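Local atomic coordinates of CofB (Escherichia coli, PDB entry 5AX6), a protein that serves as a minor pilin subunit of the CFA/III type IVb pilus and probably takes part in pilus assembly. Residues Phe87-Lys90 and Tyr91-Ser94. Sequence-based numbering, arbitrary orientation.
Sequences FTRK and YCIS
Arg-89 and Cys-92 close a type I beta turn, with Lys-90 and Tyr-91 at its two corners. The turn lies at the surface of the pilin domain, in the loop between strands 75-76 and 121-130. Its backbone bond runs from Cys-92 N to Arg-89 O, 3.1 Å long and fairly straight at 159°.

The corner side chains lie side by side and point the same way. Lys-90 CG rests over one face of the Tyr-91 ring, 4.1 Å from its centroid, as a CH-pi contact. CG is anti to the backbone N (chi1 175°), and the chain stays extended up to CE. This carries CE along the ring to 3.7 Å from Tyr-91 OH. Lys-90 NZ bonds to the carbonyls of Thr-97 and Gly-99. With an alanine in place of Lys-90, these would probably lose their ammonium partner, and the Tyr-91 ring the chain on its face.

The Cys-92 sulfur packs against preceding residues, 3.9 Å from Thr-88 CB and 4.0 Å from Arg-89 CB. It also forms the disulfide to Cys-110, tying the turn to a later part of the loop.

The polar contacts centre on Arg-89, whose chain bends at chi3 and sets one guanidinium face over Cys-92 N. Its salt bridges go to Glu-102 and Asp-106. Glu-102 also accepts a hydrogen bond from Tyr-91 N. Arg-89 NH1 makes a weak, bent bond to Tyr-91 O (3.3 Å, 131°), which lies oblique to the guanidinium. At the guanidinium edge, in its plane, NH2 donates to a water at 2.8 Å, and this water donates weakly to Cys-92 O.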
loop_
_atom_site.group_PDB
_atom_site.type_symbol
_atom_site.label_atom_id
_atom_site.label_comp_id
_atom_site.label_asym_id
_atom_site.label_seq_id
_atom_site.Cartn_x
_atom_site.Cartn_y
_atom_site.Cartn_z
ATOM N N PHE A 87 -30.012 3.770 -24.694
ATOM C CA PHE A 87 -29.150 3.170 -23.682
ATOM C C PHE A 87 -27.746 2.921 -24.208
ATOM O O PHE A 87 -26.954 2.210 -23.582
ATOM C CB PHE A 87 -29.760 1.870 -23.183
ATOM C CG PHE A 87 -31.070 2.077 -22.504
ATOM C CD1 PHE A 87 -31.110 2.449 -21.168
ATOM C CD2 PHE A 87 -32.258 1.951 -23.210
ATOM C CE1 PHE A 87 -32.319 2.673 -20.532
ATOM C CE2 PHE A 87 -33.476 2.169 -22.590
ATOM C CZ PHE A 87 -33.509 2.537 -21.241
ATOM N N THR A 88 -27.443 3.510 -25.359
ATOM C CA THR A 88 -26.096 3.410 -25.919
ATOM C C THR A 88 -25.584 4.795 -26.307
ATOM O O THR A 88 -26.357 5.732 -26.404
ATOM C CB THR A 88 -26.053 2.463 -27.140
ATOM O OG1 THR A 88 -27.068 2.837 -28.080
ATOM C CG2 THR A 88 -26.288 1.024 -26.687
ATOM N N ARG A 89 -24.278 4.927 -26.502
ATOM C CA ARG A 89 -23.703 6.248 -26.769
ATOM C C ARG A 89 -24.276 6.905 -28.015
ATOM O O ARG A 89 -24.503 6.247 -29.031
ATOM C CB ARG A 89 -22.187 6.152 -26.915
ATOM C CG ARG A 89 -21.450 5.738 -25.648
ATOM C CD ARG A 89 -19.937 5.701 -25.887
ATOM N NE ARG A 89 -19.572 4.767 -26.958
ATOM C CZ ARG A 89 -19.169 5.128 -28.177
ATOM N NH1 ARG A 89 -19.075 6.411 -28.500
ATOM N NH2 ARG A 89 -18.864 4.198 -29.081
ATOM N N LYS A 90 -24.485 8.211 -27.935
ATOM C CA LYS A 90 -24.881 8.993 -29.100
ATOM C C LYS A 90 -23.917 8.765 -30.275
ATOM O O LYS A 90 -24.345 8.633 -31.419
ATOM C CB LYS A 90 -24.932 10.472 -28.747
ATOM C CG LYS A 90 -25.230 11.412 -29.915
ATOM C CD LYS A 90 -25.307 12.856 -29.441
ATOM C CE LYS A 90 -25.762 13.806 -30.549
ATOM N NZ LYS A 90 -27.194 13.595 -30.930
ATOM N N TYR A 91 -22.620 8.693 -29.986
ATOM C CA TYR A 91 -21.639 8.562 -31.059
ATOM C C TYR A 91 -21.198 7.129 -31.272
ATOM O O TYR A 91 -20.054 6.869 -31.644
ATOM C CB TYR A 91 -20.443 9.488 -30.794
ATOM C CG TYR A 91 -20.896 10.915 -30.930
ATOM C CD1 TYR A 91 -21.240 11.430 -32.177
ATOM C CD2 TYR A 91 -21.062 11.730 -29.811
ATOM C CE1 TYR A 91 -21.703 12.731 -32.318
ATOM C CE2 TYR A 91 -21.523 13.036 -29.942
ATOM C CZ TYR A 91 -21.835 13.529 -31.197
ATOM O OH TYR A 91 -22.294 14.814 -31.338
ATOM N N CYS A 92 -22.120 6.201 -31.029
ATOM C CA CYS A 92 -21.994 4.844 -31.543
ATOM C C CYS A 92 -21.768 4.872 -33.059
ATOM O O CYS A 92 -21.172 3.953 -33.622
ATOM C CB CYS A 92 -23.237 4.025 -31.222
ATOM S SG CYS A 92 -23.160 3.263 -29.566
ATOM N N ILE A 93 -22.279 5.913 -33.714
ATOM C CA ILE A 93 -21.896 6.208 -35.104
ATOM C C ILE A 93 -21.290 7.605 -35.149
ATOM O O ILE A 93 -21.561 8.427 -34.279
ATOM C CB ILE A 93 -23.091 6.098 -36.095
ATOM C CG1 ILE A 93 -24.241 7.030 -35.687
ATOM C CG2 ILE A 93 -23.540 4.647 -36.205
ATOM C CD1 ILE A 93 -25.526 6.873 -36.529
ATOM N N SER A 94 -20.458 7.869 -36.154
ATOM C CA SER A 94 -19.663 9.083 -36.190
ATOM C C SER A 94 -20.526 10.344 -36.205
ATOM O O SER A 94 -20.227 11.328 -35.531
ATOM C CB SER A 94 -18.733 9.055 -37.418
ATOM O OG SER A 94 -18.046 10.283 -37.544
HETATM O O HOH W 1 -18.344 3.985 -31.874
#